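PDB 2QGZ: putative primosome component from Streptococcus pyogenes serotype M3, which probably binds ATP through a P-loop NTPase domain and acts as a helicase loader, helping to place the replicative helicase on DNA. Local coordinates for residues A[100-103]-A[104-107]. Sequence-based numbering, arbitrary orientation.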
ATOM      1  N   GLN A 100      25.059   8.248 -13.510  1.00 85.16           N
ATOM      2  CA  GLN A 100      24.028   7.666 -14.417  1.00 85.28           C
ATOM      3  C   GLN A 100      22.646   8.233 -14.098  1.00 85.34           C
ATOM      4  O   GLN A 100      22.137   8.065 -12.988  1.00 85.57           O
ATOM      5  CB  GLN A 100      24.017   6.144 -14.278  1.00 84.90           C
ATOM      6  CG  GLN A 100      25.392   5.517 -14.440  1.00 85.50           C
ATOM      7  CD  GLN A 100      25.343   4.006 -14.508  1.00 86.02           C
ATOM      8  OE1 GLN A 100      24.801   3.347 -13.617  1.00 85.95           O
ATOM      9  NE2 GLN A 100      25.914   3.445 -15.572  1.00 85.26           N
ATOM     10  N   LYS A 101      22.052   8.901 -15.086  1.00 84.61           N
ATOM     11  CA  LYS A 101      20.733   9.527 -14.955  1.00 83.87           C
ATOM     12  C   LYS A 101      19.564   8.537 -14.864  1.00 83.20           C
ATOM     13  O   LYS A 101      18.532   8.715 -15.519  1.00 82.50           O
ATOM     14  CB  LYS A 101      20.509  10.488 -16.133  1.00 83.40           C
ATOM     15  CG  LYS A 101      20.768   9.861 -17.504  1.00 81.73           C
ATOM     16  CD  LYS A 101      20.650  10.871 -18.647  1.00 81.84           C
ATOM     17  CE  LYS A 101      21.715  11.973 -18.582  1.00 81.11           C
ATOM     18  NZ  LYS A 101      21.482  12.965 -17.489  1.00 80.76           N
ATOM     19  N   GLN A 102      19.723   7.506 -14.043  1.00 81.80           N
ATOM     20  CA  GLN A 102      18.684   6.494 -13.877  1.00 80.52           C
ATOM     21  C   GLN A 102      17.815   6.794 -12.653  1.00 78.84           C
ATOM     22  O   GLN A 102      17.301   5.884 -11.999  1.00 78.47           O
ATOM     23  CB  GLN A 102      19.327   5.106 -13.755  1.00 81.64           C
ATOM     24  CG  GLN A 102      18.343   3.955 -13.806  1.00 82.10           C
ATOM     25  CD  GLN A 102      17.379   4.076 -14.973  1.00 83.07           C
ATOM     26  OE1 GLN A 102      16.527   4.968 -15.000  1.00 83.00           O
ATOM     27  NE2 GLN A 102      17.511   3.176 -15.947  1.00 82.46           N
ATOM     28  N   ALA A 103      17.660   8.082 -12.353  1.00 75.95           N
ATOM     29  CA  ALA A 103      16.850   8.528 -11.226  1.00 72.50           C
ATOM     30  C   ALA A 103      15.429   8.784 -11.708  1.00 70.17           C
ATOM     31  O   ALA A 103      14.615   9.381 -11.002  1.00 68.13           O
ATOM     32  CB  ALA A 103      17.435   9.801 -10.629  1.00 72.10           C
ATOM     33  N   ALA A 104      15.141   8.324 -12.922  1.00 67.65           N
ATOM     34  CA  ALA A 104      13.826   8.497 -13.513  1.00 66.13           C
ATOM     35  C   ALA A 104      12.815   7.517 -12.922  1.00 64.95           C
ATOM     36  O   ALA A 104      11.666   7.882 -12.681  1.00 64.57           O
ATOM     37  CB  ALA A 104      13.904   8.320 -15.028  1.00 65.69           C
ATOM     38  N   ILE A 105      13.233   6.275 -12.692  1.00 63.81           N
ATOM     39  CA  ILE A 105      12.325   5.276 -12.132  1.00 63.67           C
ATOM     40  C   ILE A 105      11.979   5.643 -10.695  1.00 61.92           C
ATOM     41  O   ILE A 105      10.877   5.386 -10.216  1.00 60.17           O
ATOM     42  CB  ILE A 105      12.941   3.852 -12.163  1.00 65.10           C
ATOM     43  CG1 ILE A 105      14.217   3.809 -11.328  1.00 67.35           C
ATOM     44  CG2 ILE A 105      13.246   3.443 -13.603  1.00 65.23           C
ATOM     45  CD1 ILE A 105      14.942   2.466 -11.389  1.00 70.30           C
ATOM     46  N   SER A 106      12.930   6.271 -10.020  1.00 60.24           N
ATOM     47  CA  SER A 106      12.743   6.680  -8.642  1.00 58.81           C
ATOM     48  C   SER A 106      11.720   7.806  -8.510  1.00 58.80           C
ATOM     49  O   SER A 106      10.963   7.844  -7.543  1.00 59.41           O
ATOM     50  CB  SER A 106      14.081   7.124  -8.058  1.00 57.70           C
ATOM     51  OG  SER A 106      13.942   7.477  -6.699  1.00 58.05           O
ATOM     52  N   GLU A 107      11.691   8.714  -9.482  1.00 58.62           N
ATOM     53  CA  GLU A 107      10.762   9.845  -9.443  1.00 57.59           C
ATOM     54  C   GLU A 107       9.298   9.492  -9.738  1.00 54.99           C
ATOM     55  O   GLU A 107       8.402  10.287  -9.443  1.00 54.49           O
ATOM     56  CB  GLU A 107      11.219  10.944 -10.406  1.00 60.79           C
ATOM     57  CG  GLU A 107      11.103  10.583 -11.878  1.00 64.83           C
ATOM     58  CD  GLU A 107      11.332  11.778 -12.791  1.00 68.94           C
ATOM     59  OE1 GLU A 107      10.528  12.736 -12.718  1.00 69.98           O
ATOM     60  OE2 GLU A 107      12.312  11.762 -13.573  1.00 69.71           O
TER
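A103 and E107 are joined by a weak backbone hydrogen bond, from E107 N to A103 O, 3.4 Å long and bent to 140° at the hydrogen. It has the i to i+4 spacing of an alpha-helix and is the one hydrogen bond linking residues 100-103 to the short, weakly bonded helix 104-107. Just upstream the chain folds tightly in an inverse gamma turn centred on K101, closed by a 2.7 Å bond from Q102 N to Q100 O.

The side-chain contacts are van der Waals. Q102 and I105 cross at about a right angle: CG2 of I105 lies 3.9 Å from the amide oxygen OE1 of Q102, while its CG1 rests 3.8 Å from the backbone O of Q102. With CG of Q102 anti to the backbone N (chi1 -170°) and a bend at chi2, OE1 is turned toward I105 and NE2 lies farther off. CB of S106 also approaches A103 O, at 3.7 Å.

This surface turn sits against helix 165-179, which follows the probable P-loop of the parallel NTPase sheet: I105 packs on H174 and E178, and its carbonyl accepts a hydrogen bond from S177 OG. S106 OG is hydrogen-bonded to R119 O, and strand 109-112, an outer strand of the sheet, follows closely.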